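Local coordinates for DNA sulfur modification protein DndE (Escherichia coli, PDB 4LRV), which takes part in DNA phosphorothioation, the sulfur modification of DNA, and probably acts in it as a DNA-binding protein, at residues P4-L9 with V60-T65; S10-D15 with D51-D56; I30-A35 with A96-G101; E43-P48 with M80-L85. All coordinates share one frame; numbering follows the deposited sequence.

Contact 1 (P4-L9 with V60-T65); sequences PNRMAL and VLDKIT
K63 sets out with CG anti to its backbone N (chi1 -171°) and bends at chi3 (63°), which carries NZ back to the start of 4-9, where it donates to P4 O at 3.0 Å from well above the carbonyl plane. R6 folds CG in over its own backbone (chi1 52°), and from there its chain crosses V60 at about a right angle, CD lying 3.7 Å from V60 CG1. It runs alongside D62, but D62 OD1 stands well out of the guanidinium plane, so the two charges are merely near each other. Their firmer partners are on the second subunit: E41 for R6 and R38 for D62, both in salt bridges. Between the backbones lies a short antiparallel ladder, with M7 and L61 as the hydrogen-bonded pair and R6 and D62 as the non-hydrogen-bonded one. M7 N gives L61 O a bond of 3.0 Å in the carbonyl plane, whereas the return bond from L61 N to M7 O is weak. Two residues on, K63 N points almost straight at N5 O (2.7 Å, 179° at the hydrogen), tying the first turn of helix 63-67 to the N-terminal arm. NZ also donates to L3 O; with two backbone carbonyl oxygens accepting from it, the ammonium is likely to stay protonated.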
loop_
_atom_site.group_PDB
_atom_site.type_symbol
_atom_site.label_atom_id
_atom_site.label_comp_id
_atom_site.label_asym_id
_atom_site.label_seq_id
_atom_site.Cartn_x
_atom_site.Cartn_y
_atom_site.Cartn_z
ATOM N N PRO A 4 -10.137 -3.963 25.319
ATOM C CA PRO A 4 -10.954 -2.759 25.334
ATOM C C PRO A 4 -10.963 -2.079 23.968
ATOM O O PRO A 4 -10.300 -2.548 23.051
ATOM C CB PRO A 4 -10.249 -1.876 26.376
ATOM C CG PRO A 4 -8.872 -2.339 26.395
ATOM C CD PRO A 4 -8.910 -3.804 26.120
ATOM N N ASN A 5 -11.713 -0.986 23.843
ATOM C CA ASN A 5 -11.752 -0.197 22.610
ATOM C C ASN A 5 -10.423 0.500 22.306
ATOM O O ASN A 5 -10.099 0.756 21.145
ATOM C CB ASN A 5 -12.883 0.844 22.676
ATOM C CG ASN A 5 -12.626 1.933 23.721
ATOM O OD1 ASN A 5 -12.788 3.128 23.443
ATOM N ND2 ASN A 5 -12.223 1.524 24.929
ATOM N N ARG A 6 -9.665 0.818 23.353
ATOM C CA ARG A 6 -8.370 1.468 23.185
ATOM C C ARG A 6 -7.361 1.082 24.269
ATOM O O ARG A 6 -7.733 0.730 25.389
ATOM C CB ARG A 6 -8.513 2.992 23.067
ATOM C CG ARG A 6 -9.310 3.639 24.157
ATOM C CD ARG A 6 -9.260 5.134 24.027
ATOM N NE ARG A 6 -10.457 5.711 23.418
ATOM C CZ ARG A 6 -10.918 6.927 23.718
ATOM N NH1 ARG A 6 -10.283 7.676 24.611
ATOM N NH2 ARG A 6 -12.022 7.389 23.144
HETATM N N MSE A 7 -6.079 1.133 23.919
HETATM C CA MSE A 7 -5.036 0.730 24.852
HETATM C C MSE A 7 -3.723 1.404 24.555
HETATM O O MSE A 7 -3.547 1.985 23.483
HETATM C CB MSE A 7 -4.833 -0.788 24.823
HETATM C CG MSE A 7 -4.497 -1.343 23.475
HETATM SE SE MSE A 7 -5.948 -2.419 22.734
HETATM C CE MSE A 7 -7.046 -1.007 22.074
ATOM N N ALA A 8 -2.808 1.308 25.515
ATOM C CA ALA A 8 -1.461 1.845 25.386
ATOM C C ALA A 8 -0.410 0.748 25.593
ATOM O O ALA A 8 -0.674 -0.252 26.255
ATOM C CB ALA A 8 -1.248 2.981 26.385
ATOM N N LEU A 9 0.769 0.937 25.005
ATOM C CA LEU A 9 1.925 0.096 25.290
ATOM C C LEU A 9 2.773 0.731 26.395
ATOM O O LEU A 9 2.415 1.768 26.941
ATOM C CB LEU A 9 2.759 -0.103 24.019
ATOM C CG LEU A 9 2.059 -0.990 22.991
ATOM C CD1 LEU A 9 2.814 -1.033 21.686
ATOM C CD2 LEU A 9 1.879 -2.393 23.542
ATOM N N VAL A 60 -2.687 6.552 23.822
ATOM C CA VAL A 60 -3.762 5.559 23.941
ATOM C C VAL A 60 -4.490 5.490 22.590
ATOM O O VAL A 60 -5.351 6.325 22.292
ATOM C CB VAL A 60 -4.780 5.915 25.059
ATOM C CG1 VAL A 60 -5.801 4.807 25.212
ATOM C CG2 VAL A 60 -4.092 6.174 26.386
ATOM N N LEU A 61 -4.124 4.517 21.762
ATOM C CA LEU A 61 -4.715 4.396 20.429
ATOM C C LEU A 61 -5.861 3.410 20.411
ATOM O O LEU A 61 -5.890 2.479 21.201
ATOM C CB LEU A 61 -3.668 3.964 19.405
ATOM C CG LEU A 61 -2.382 4.781 19.380
ATOM C CD1 LEU A 61 -1.362 4.092 18.514
ATOM C CD2 LEU A 61 -2.630 6.224 18.922
ATOM N N ASP A 62 -6.802 3.618 19.501
ATOM C CA ASP A 62 -7.876 2.660 19.262
ATOM C C ASP A 62 -7.352 1.275 18.930
ATOM O O ASP A 62 -6.347 1.122 18.228
ATOM C CB ASP A 62 -8.762 3.122 18.103
ATOM C CG ASP A 62 -9.365 4.481 18.337
ATOM O OD1 ASP A 62 -9.638 4.835 19.501
ATOM O OD2 ASP A 62 -9.570 5.201 17.337
ATOM N N LYS A 63 -8.051 0.265 19.426
ATOM C CA LYS A 63 -7.756 -1.120 19.088
ATOM C C LYS A 63 -7.604 -1.350 17.587
ATOM O O LYS A 63 -6.742 -2.113 17.161
ATOM C CB LYS A 63 -8.834 -2.044 19.649
ATOM C CG LYS A 63 -8.483 -3.526 19.533
ATOM C CD LYS A 63 -9.363 -4.384 20.431
ATOM C CE LYS A 63 -10.837 -4.295 20.041
ATOM N NZ LYS A 63 -11.696 -4.528 21.222
ATOM N N ILE A 64 -8.427 -0.674 16.792
ATOM C CA ILE A 64 -8.424 -0.878 15.349
ATOM C C ILE A 64 -7.163 -0.294 14.740
ATOM O O ILE A 64 -6.592 -0.856 13.804
ATOM C CB ILE A 64 -9.654 -0.270 14.670
ATOM C CG1 ILE A 64 -10.900 -0.503 15.520
ATOM C CG2 ILE A 64 -9.832 -0.881 13.273
ATOM C CD1 ILE A 64 -12.209 -0.199 14.797
ATOM N N THR A 65 -6.731 0.830 15.292
ATOM C CA THR A 65 -5.476 1.439 14.905
ATOM C C THR A 65 -4.315 0.482 15.165
ATOM O O THR A 65 -3.478 0.273 14.287
ATOM C CB THR A 65 -5.222 2.753 15.664
ATOM O OG1 THR A 65 -6.386 3.583 15.594
ATOM C CG2 THR A 65 -4.058 3.487 15.056
#

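Contact 2 (S10-D15 with D51-D56); sequences SRQTED and DSKKLD
Segment 10-15 opens helix 11-23 with S10 as its N-cap, while 51-56 is an irregular strip whose L55 centres an inverse gamma turn; the backbones come nearest at S10 and L55, with CA atoms 4.0 Å apart. S10 OG, folded in over its own backbone (chi1 62°), turns back over the helix start and accepts from T13 N. K53 reaches the same oxygen from the other segment: its chain, bent at chi2 and chi4, brings NZ to 2.9 Å from S10 OG. The ammonium also donates to Q12 OE1 at 3.3 Å, coming from above the amide carbonyl plane and across the extended Q12 chain. This is a side-chain N-cap, and the loop adds to it a second acceptor for the first turn: R11 N donates to D56 OD1 (2.9 Å, 166° at the hydrogen), which it meets from above the carboxylate plane. A water continues the pattern, accepting from Q12 N and donating to D56 OD1, so this carboxylate oxygen serves two successive helix amides, R11 directly and Q12 through the water, and is likely to be stabilised as an anion by the helix dipole. An alanine in place of K53 would remove the ammonium and its two bonds, and would probably loosen the hold of the loop on S10 and Q12. L55 CD2 packs 3.8 Å from S10 N, and the same leucine side chain touches A95 of helix 87-103. Farther along the first turns of helix 11-23, E14 takes the backbone amides of T58 and L59 with its two carboxylate oxygens.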
loop_
_atom_site.group_PDB
_atom_site.type_symbol
_atom_site.label_atom_id
_atom_site.label_comp_id
_atom_site.label_asym_id
_atom_site.label_seq_id
_atom_site.Cartn_x
_atom_site.Cartn_y
_atom_site.Cartn_z
ATOM N N SER A 10 3.892 0.110 26.740
ATOM C CA SER A 10 4.788 0.739 27.704
ATOM C C SER A 10 5.676 1.732 26.981
ATOM O O SER A 10 5.759 1.730 25.742
ATOM C CB SER A 10 5.617 -0.291 28.465
ATOM O OG SER A 10 6.450 -1.036 27.600
ATOM N N ARG A 11 6.320 2.595 27.756
ATOM C CA ARG A 11 7.263 3.545 27.210
ATOM C C ARG A 11 8.422 2.776 26.581
ATOM O O ARG A 11 8.786 3.023 25.420
ATOM C CB ARG A 11 7.748 4.497 28.308
ATOM C CG ARG A 11 8.845 5.457 27.880
ATOM C CD ARG A 11 8.322 6.550 26.970
ATOM N NE ARG A 11 9.387 7.482 26.630
ATOM C CZ ARG A 11 9.909 7.639 25.416
ATOM N NH1 ARG A 11 9.448 6.933 24.381
ATOM N NH2 ARG A 11 10.895 8.522 25.234
ATOM N N GLN A 12 8.966 1.822 27.334
ATOM C CA GLN A 12 10.059 0.980 26.860
ATOM C C GLN A 12 9.744 0.454 25.457
ATOM O O GLN A 12 10.556 0.613 24.534
ATOM C CB GLN A 12 10.309 -0.174 27.840
ATOM C CG GLN A 12 11.428 -1.132 27.433
ATOM C CD GLN A 12 11.647 -2.259 28.449
ATOM O OE1 GLN A 12 10.971 -3.289 28.413
ATOM N NE2 GLN A 12 12.605 -2.065 29.357
ATOM N N THR A 13 8.559 -0.144 25.297
ATOM C CA THR A 13 8.127 -0.703 24.013
ATOM C C THR A 13 7.961 0.336 22.899
ATOM O O THR A 13 8.438 0.119 21.790
ATOM C CB THR A 13 6.813 -1.485 24.160
ATOM O OG1 THR A 13 7.051 -2.646 24.959
ATOM C CG2 THR A 13 6.250 -1.912 22.782
ATOM N N GLU A 14 7.276 1.444 23.192
ATOM C CA GLU A 14 7.040 2.487 22.196
ATOM C C GLU A 14 8.358 2.941 21.589
ATOM O O GLU A 14 8.482 3.064 20.369
ATOM C CB GLU A 14 6.301 3.688 22.791
ATOM C CG GLU A 14 4.800 3.694 22.514
ATOM C CD GLU A 14 4.123 5.034 22.848
ATOM O OE1 GLU A 14 4.790 5.923 23.435
ATOM O OE2 GLU A 14 2.919 5.196 22.506
ATOM N N ASP A 15 9.339 3.166 22.460
ATOM C CA ASP A 15 10.658 3.610 22.054
ATOM C C ASP A 15 11.351 2.638 21.096
ATOM O O ASP A 15 11.996 3.062 20.141
ATOM C CB ASP A 15 11.519 3.871 23.292
ATOM C CG ASP A 15 12.832 4.511 22.949
ATOM O OD1 ASP A 15 12.916 5.218 21.911
ATOM O OD2 ASP A 15 13.789 4.300 23.723
ATOM N N ASP A 51 4.447 -9.733 37.044
ATOM C CA ASP A 51 4.174 -8.575 36.204
ATOM C C ASP A 51 4.285 -7.231 36.924
ATOM O O ASP A 51 3.313 -6.718 37.492
ATOM C CB ASP A 51 2.807 -8.718 35.526
ATOM C CG ASP A 51 2.594 -7.702 34.413
ATOM O OD1 ASP A 51 3.558 -7.010 34.027
ATOM O OD2 ASP A 51 1.452 -7.599 33.920
ATOM N N SER A 52 5.478 -6.657 36.876
ATOM C CA SER A 52 5.685 -5.319 37.394
ATOM C C SER A 52 5.995 -4.401 36.217
ATOM O O SER A 52 7.063 -3.786 36.166
ATOM C CB SER A 52 6.826 -5.322 38.425
ATOM O OG SER A 52 7.514 -4.075 38.470
ATOM N N LYS A 53 5.069 -4.319 35.265
ATOM C CA LYS A 53 5.307 -3.531 34.058
ATOM C C LYS A 53 4.235 -2.468 33.832
ATOM O O LYS A 53 3.098 -2.782 33.490
ATOM C CB LYS A 53 5.432 -4.443 32.832
ATOM C CG LYS A 53 6.059 -3.766 31.622
ATOM C CD LYS A 53 7.418 -3.135 31.957
ATOM C CE LYS A 53 7.826 -2.067 30.930
ATOM N NZ LYS A 53 7.993 -2.628 29.535
ATOM N N LYS A 54 4.597 -1.205 34.019
ATOM C CA LYS A 54 3.623 -0.126 33.869
ATOM C C LYS A 54 3.451 0.270 32.397
ATOM O O LYS A 54 4.439 0.494 31.700
ATOM C CB LYS A 54 4.009 1.073 34.742
ATOM C CG LYS A 54 3.361 1.063 36.146
ATOM C CD LYS A 54 3.749 -0.171 36.990
ATOM C CE LYS A 54 2.640 -0.553 37.976
ATOM N NZ LYS A 54 2.683 -2.003 38.357
ATOM N N LEU A 55 2.203 0.335 31.927
ATOM C CA LEU A 55 1.939 0.694 30.536
ATOM C C LEU A 55 1.865 2.211 30.371
ATOM O O LEU A 55 0.783 2.794 30.242
ATOM C CB LEU A 55 0.702 -0.026 29.972
ATOM C CG LEU A 55 0.769 -1.565 29.960
ATOM C CD1 LEU A 55 -0.487 -2.205 29.382
ATOM C CD2 LEU A 55 1.981 -2.046 29.201
ATOM N N ASP A 56 3.048 2.824 30.358
ATOM C CA ASP A 56 3.200 4.280 30.404
ATOM C C ASP A 56 3.602 4.875 29.054
ATOM O O ASP A 56 4.317 5.877 28.978
ATOM C CB ASP A 56 4.205 4.685 31.499
ATOM C CG ASP A 56 5.571 3.992 31.350
ATOM O OD1 ASP A 56 5.702 3.026 30.550
ATOM O OD2 ASP A 56 6.521 4.427 32.055
HETATM O O HOH W 1 8.024 1.668 29.953
#

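Contact 3 (I30-A35 with A96-G101); sequences IAARLA and AHVEDG
H97 begins the touching part of helix 96-101, but its ring stands clear of helix 30-35 and turns to other aromatic groups: it packs edge-to-face with F44 and also meets the ring of F36. Its carbonyl oxygen lies near that of A35, with no bond between the two. On this helix V98 carries most of the side-chain contact. Its CG1, anti to the backbone N (chi1 177°), touches two alanine methyls, 4.0 Å from A32 CB and 4.1 Å from A35 CB, while CG2, anti to the carbonyl carbon, lies against A32 O at 3.7 Å. The V98 carbonyl is touched as well, A35 CB sitting 3.3 Å from V98 O. The two helix segments cross almost perpendicularly, at 88°, with their axes 8.1 Å apart, in the buried middle of a small, mainly helical chain whose family belongs to the Met repressor clan. Small residues at the crossing, A32, A35 and G101, let the backbones come this near. E99 and D100 turn their side chains to other partners: the D100 carboxylate accepts a hydrogen bond from S39 OG on helix 28-40, and E99 packs on T13 of helix 11-23. At G101 the helices are nearest, its CA lying 4.0 Å from A35 CA and making a CA-H...O contact with A35 O (3.2 Å, 153° at the hydrogen). With no side chain, G101 lets A35 O come directly against its CA. G101 O in turn accepts from R38 NH1, farther along helix 28-40.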
loop_
_atom_site.group_PDB
_atom_site.type_symbol
_atom_site.label_atom_id
_atom_site.label_comp_id
_atom_site.label_asym_id
_atom_site.label_seq_id
_atom_site.Cartn_x
_atom_site.Cartn_y
_atom_site.Cartn_z
ATOM N N ILE A 30 1.981 -1.212 12.826
ATOM C CA ILE A 30 2.203 -2.425 12.043
ATOM C C ILE A 30 3.272 -3.290 12.702
ATOM O O ILE A 30 3.201 -4.512 12.650
ATOM C CB ILE A 30 2.608 -2.117 10.573
ATOM C CG1 ILE A 30 1.394 -1.626 9.769
ATOM C CG2 ILE A 30 3.206 -3.358 9.911
ATOM C CD1 ILE A 30 1.739 -1.031 8.398
ATOM N N ALA A 31 4.269 -2.645 13.305
ATOM C CA ALA A 31 5.341 -3.363 13.974
ATOM C C ALA A 31 4.817 -4.051 15.228
ATOM O O ALA A 31 5.297 -5.119 15.606
ATOM C CB ALA A 31 6.455 -2.419 14.325
ATOM N N ALA A 32 3.831 -3.432 15.871
ATOM C CA ALA A 32 3.198 -4.022 17.026
ATOM C C ALA A 32 2.485 -5.332 16.640
ATOM O O ALA A 32 2.541 -6.318 17.379
ATOM C CB ALA A 32 2.246 -3.031 17.662
ATOM N N ARG A 33 1.836 -5.349 15.477
ATOM C CA ARG A 33 1.212 -6.570 14.981
ATOM C C ARG A 33 2.238 -7.664 14.774
ATOM O O ARG A 33 2.075 -8.779 15.291
ATOM C CB ARG A 33 0.478 -6.313 13.676
ATOM C CG ARG A 33 -0.659 -5.356 13.840
ATOM C CD ARG A 33 -1.248 -5.000 12.528
ATOM N NE ARG A 33 -1.893 -3.705 12.646
ATOM C CZ ARG A 33 -2.391 -3.021 11.626
ATOM N NH1 ARG A 33 -2.319 -3.510 10.392
ATOM N NH2 ARG A 33 -2.957 -1.841 11.853
ATOM N N LEU A 34 3.301 -7.329 14.038
ATOM C CA LEU A 34 4.396 -8.257 13.764
ATOM C C LEU A 34 5.112 -8.748 15.026
ATOM O O LEU A 34 5.436 -9.924 15.142
ATOM C CB LEU A 34 5.406 -7.613 12.817
ATOM C CG LEU A 34 4.850 -7.070 11.503
ATOM C CD1 LEU A 34 5.928 -6.284 10.787
ATOM C CD2 LEU A 34 4.276 -8.199 10.611
ATOM N N ALA A 35 5.363 -7.845 15.964
ATOM C CA ALA A 35 5.985 -8.216 17.228
ATOM C C ALA A 35 5.088 -9.194 17.999
ATOM O O ALA A 35 5.541 -10.260 18.401
ATOM C CB ALA A 35 6.271 -6.985 18.040
ATOM N N ALA A 96 2.744 -7.279 26.830
ATOM C CA ALA A 96 3.909 -8.091 27.125
ATOM C C ALA A 96 4.398 -8.811 25.863
ATOM O O ALA A 96 5.606 -8.864 25.608
ATOM C CB ALA A 96 3.606 -9.083 28.239
ATOM N N HIS A 97 3.458 -9.352 25.083
ATOM C CA HIS A 97 3.776 -9.989 23.821
ATOM C C HIS A 97 4.356 -9.036 22.779
ATOM O O HIS A 97 5.243 -9.416 22.026
ATOM C CB HIS A 97 2.558 -10.719 23.247
ATOM C CG HIS A 97 2.452 -12.143 23.690
ATOM N ND1 HIS A 97 1.397 -12.615 24.445
ATOM C CD2 HIS A 97 3.291 -13.189 23.513
ATOM C CE1 HIS A 97 1.582 -13.898 24.694
ATOM N NE2 HIS A 97 2.723 -14.271 24.142
ATOM N N VAL A 98 3.865 -7.803 22.726
ATOM C CA VAL A 98 4.435 -6.844 21.780
ATOM C C VAL A 98 5.880 -6.538 22.170
ATOM O O VAL A 98 6.774 -6.543 21.315
ATOM C CB VAL A 98 3.575 -5.567 21.625
ATOM C CG1 VAL A 98 4.256 -4.584 20.700
ATOM C CG2 VAL A 98 2.221 -5.924 21.050
ATOM N N GLU A 99 6.103 -6.332 23.468
ATOM C CA GLU A 99 7.442 -6.072 24.009
ATOM C C GLU A 99 8.394 -7.226 23.729
ATOM O O GLU A 99 9.509 -7.013 23.248
ATOM C CB GLU A 99 7.373 -5.805 25.517
ATOM C CG GLU A 99 8.702 -5.734 26.243
ATOM C CD GLU A 99 8.549 -5.885 27.763
ATOM O OE1 GLU A 99 7.429 -6.233 28.231
ATOM O OE2 GLU A 99 9.544 -5.654 28.500
ATOM N N ASP A 100 7.955 -8.444 24.027
ATOM C CA ASP A 100 8.789 -9.624 23.813
ATOM C C ASP A 100 9.153 -9.765 22.331
ATOM O O ASP A 100 10.321 -9.831 21.982
ATOM C CB ASP A 100 8.084 -10.873 24.334
ATOM C CG ASP A 100 8.862 -12.132 24.050
ATOM O OD1 ASP A 100 9.875 -12.366 24.748
ATOM O OD2 ASP A 100 8.466 -12.882 23.124
ATOM N N GLY A 101 8.133 -9.781 21.468
ATOM C CA GLY A 101 8.318 -9.768 20.013
ATOM C C GLY A 101 9.310 -8.733 19.486
ATOM O O GLY A 101 10.154 -9.057 18.652
#

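Contact 4 (E43-P48 with M80-L85); sequences EFRYSP and MLYPQL
The loop 43-48 passes the end of helix 71-81 at a distance, with CA atoms no nearer than the 8.3 Å between R45 and L81, and Y82 leaves the helix into a type I turn that closes at L85, so side chains span the gap. Y82, with CG anti to its carbonyl carbon (chi1 -56°), pushes its phenol between R45 and Y46, where OH accepts from Y46 N at 2.8 Å, although H97 crowds this hydroxyl and its exact position is less certain. The ring edge fits against Y46, CE1 lying 3.8 Å from Y46 CB. A leucine at Y82 would lose the phenol oxygen and would probably leave the Y46 amide without this bond and the loop less firmly placed. L81 CD1 lies over one face of the R45 guanidinium, while L81 CD2 comes to 3.4 Å from R45 NE; R45 NH1 donates to F44 O, close to the guanidinium plane. Beyond the phenol, L85 CD1 meets the Y46 ring at CD1 (4.0 Å), and L85 CD2 touches P48. The loop lies between the end of helix 71-81 and helix 87-103, where Y46 packs on K92, A93 and A96 and bonds to D51 through its hydroxyl. L81 also packs on V40 of helix 28-40 and on M80 of the fourth subunit.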
loop_
_atom_site.group_PDB
_atom_site.type_symbol
_atom_site.label_atom_id
_atom_site.label_comp_id
_atom_site.label_asym_id
_atom_site.label_seq_id
_atom_site.Cartn_x
_atom_site.Cartn_y
_atom_site.Cartn_z
ATOM N N GLU A 43 8.038 -19.247 22.725
ATOM C CA GLU A 43 7.896 -19.854 24.058
ATOM C C GLU A 43 7.426 -18.858 25.093
ATOM O O GLU A 43 6.892 -19.239 26.134
ATOM C CB GLU A 43 9.229 -20.418 24.515
ATOM C CG GLU A 43 9.947 -21.215 23.454
ATOM C CD GLU A 43 11.349 -20.707 23.189
ATOM O OE1 GLU A 43 11.674 -20.540 21.998
ATOM O OE2 GLU A 43 12.117 -20.464 24.157
ATOM N N PHE A 44 7.629 -17.578 24.823
ATOM C CA PHE A 44 7.198 -16.570 25.761
ATOM C C PHE A 44 5.696 -16.685 26.039
ATOM O O PHE A 44 4.914 -16.955 25.138
ATOM C CB PHE A 44 7.554 -15.167 25.269
ATOM C CG PHE A 44 7.086 -14.084 26.185
ATOM C CD1 PHE A 44 7.892 -13.646 27.224
ATOM C CD2 PHE A 44 5.819 -13.526 26.031
ATOM C CE1 PHE A 44 7.457 -12.651 28.086
ATOM C CE2 PHE A 44 5.371 -12.541 26.889
ATOM C CZ PHE A 44 6.194 -12.101 27.922
ATOM N N ARG A 45 5.324 -16.506 27.304
ATOM C CA ARG A 45 3.934 -16.466 27.726
ATOM C C ARG A 45 3.798 -15.498 28.886
ATOM O O ARG A 45 4.585 -15.525 29.842
ATOM C CB ARG A 45 3.431 -17.842 28.163
ATOM C CG ARG A 45 3.179 -18.856 27.051
ATOM C CD ARG A 45 2.050 -18.430 26.130
ATOM N NE ARG A 45 1.797 -19.430 25.096
ATOM C CZ ARG A 45 2.484 -19.546 23.958
ATOM N NH1 ARG A 45 3.494 -18.728 23.687
ATOM N NH2 ARG A 45 2.168 -20.497 23.089
ATOM N N TYR A 46 2.797 -14.636 28.798
ATOM C CA TYR A 46 2.456 -13.775 29.906
ATOM C C TYR A 46 1.923 -14.597 31.083
ATOM O O TYR A 46 1.270 -15.621 30.897
ATOM C CB TYR A 46 1.422 -12.732 29.474
ATOM C CG TYR A 46 0.932 -11.867 30.612
ATOM C CD1 TYR A 46 -0.194 -12.228 31.347
ATOM C CD2 TYR A 46 1.606 -10.702 30.965
ATOM C CE1 TYR A 46 -0.647 -11.443 32.393
ATOM C CE2 TYR A 46 1.162 -9.908 32.020
ATOM C CZ TYR A 46 0.032 -10.282 32.724
ATOM O OH TYR A 46 -0.423 -9.508 33.771
ATOM N N SER A 47 2.197 -14.126 32.291
ATOM C CA SER A 47 1.595 -14.689 33.482
ATOM C C SER A 47 1.433 -13.561 34.508
ATOM O O SER A 47 2.375 -12.818 34.758
ATOM C CB SER A 47 2.451 -15.834 34.025
ATOM O OG SER A 47 1.710 -16.622 34.931
ATOM N N PRO A 48 0.238 -13.441 35.114
ATOM C CA PRO A 48 -0.074 -12.235 35.885
ATOM C C PRO A 48 0.715 -12.117 37.181
ATOM O O PRO A 48 0.955 -11.007 37.657
ATOM C CB PRO A 48 -1.575 -12.376 36.172
ATOM C CG PRO A 48 -1.814 -13.852 36.185
ATOM C CD PRO A 48 -0.819 -14.466 35.227
HETATM N N MSE A 80 -7.568 -17.755 23.400
HETATM C CA MSE A 80 -7.097 -19.136 23.541
HETATM C C MSE A 80 -5.874 -19.271 24.453
HETATM O O MSE A 80 -5.758 -20.252 25.189
HETATM C CB MSE A 80 -6.806 -19.764 22.177
HETATM C CG MSE A 80 -8.024 -19.898 21.302
HETATM SE SE MSE A 80 -7.695 -20.897 19.652
HETATM C CE MSE A 80 -7.116 -22.586 20.432
ATOM N N LEU A 81 -4.960 -18.305 24.392
ATOM C CA LEU A 81 -3.771 -18.354 25.236
ATOM C C LEU A 81 -4.079 -17.938 26.652
ATOM O O LEU A 81 -3.403 -18.392 27.569
ATOM C CB LEU A 81 -2.638 -17.482 24.691
ATOM C CG LEU A 81 -1.970 -17.830 23.361
ATOM C CD1 LEU A 81 -1.060 -16.691 22.960
ATOM C CD2 LEU A 81 -1.192 -19.114 23.466
ATOM N N TYR A 82 -5.105 -17.100 26.829
ATOM C CA TYR A 82 -5.402 -16.476 28.125
ATOM C C TYR A 82 -6.884 -16.551 28.569
ATOM O O TYR A 82 -7.499 -15.538 28.920
ATOM C CB TYR A 82 -4.855 -15.037 28.135
ATOM C CG TYR A 82 -3.375 -15.010 27.827
ATOM C CD1 TYR A 82 -2.446 -15.425 28.779
ATOM C CD2 TYR A 82 -2.906 -14.631 26.575
ATOM C CE1 TYR A 82 -1.088 -15.437 28.501
ATOM C CE2 TYR A 82 -1.548 -14.655 26.281
ATOM C CZ TYR A 82 -0.648 -15.052 27.253
ATOM O OH TYR A 82 0.697 -15.082 26.992
ATOM N N PRO A 83 -7.445 -17.772 28.606
ATOM C CA PRO A 83 -8.891 -17.960 28.818
ATOM C C PRO A 83 -9.413 -17.389 30.136
ATOM O O PRO A 83 -10.563 -16.905 30.201
ATOM C CB PRO A 83 -9.070 -19.489 28.780
ATOM C CG PRO A 83 -7.707 -20.070 29.027
ATOM C CD PRO A 83 -6.722 -19.055 28.484
ATOM N N GLN A 84 -8.570 -17.425 31.166
ATOM C CA GLN A 84 -8.982 -17.014 32.511
ATOM C C GLN A 84 -8.739 -15.539 32.840
ATOM O O GLN A 84 -9.146 -15.076 33.902
ATOM C CB GLN A 84 -8.331 -17.911 33.587
ATOM C CG GLN A 84 -8.860 -19.344 33.632
ATOM C CD GLN A 84 -10.361 -19.419 33.898
ATOM O OE1 GLN A 84 -11.118 -19.940 33.084
ATOM N NE2 GLN A 84 -10.791 -18.901 35.043
ATOM N N LEU A 85 -8.094 -14.801 31.943
ATOM C CA LEU A 85 -7.731 -13.410 32.236
ATOM C C LEU A 85 -8.891 -12.440 31.998
ATOM O O LEU A 85 -9.700 -12.634 31.086
ATOM C CB LEU A 85 -6.496 -12.982 31.433
ATOM C CG LEU A 85 -5.186 -13.746 31.673
ATOM C CD1 LEU A 85 -4.020 -13.139 30.881
ATOM C CD2 LEU A 85 -4.859 -13.754 33.139
#

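Contact 3 is the buried centre, a perpendicular crossing of helices 28-40 and 87-103 that rests on small apolar side chains and backbone. Contacts 1 and 4 are partly buried, and contact 2 lies at the surface; these three add polar bonds where loop or strand meets a helix end or another strand. In contact 1 the bonds are mainly between backbones, in contact 2 they gather at a helix start, and in contact 4 a single phenol hydroxyl works amid apolar packing. Helix 87-103 touches all the others: W94 meets M7 and L9, E99 lies by K53, and A96 packs on Y46. Contacts 1 and 2 both adjoin the second subunit, contact 4 the fourth.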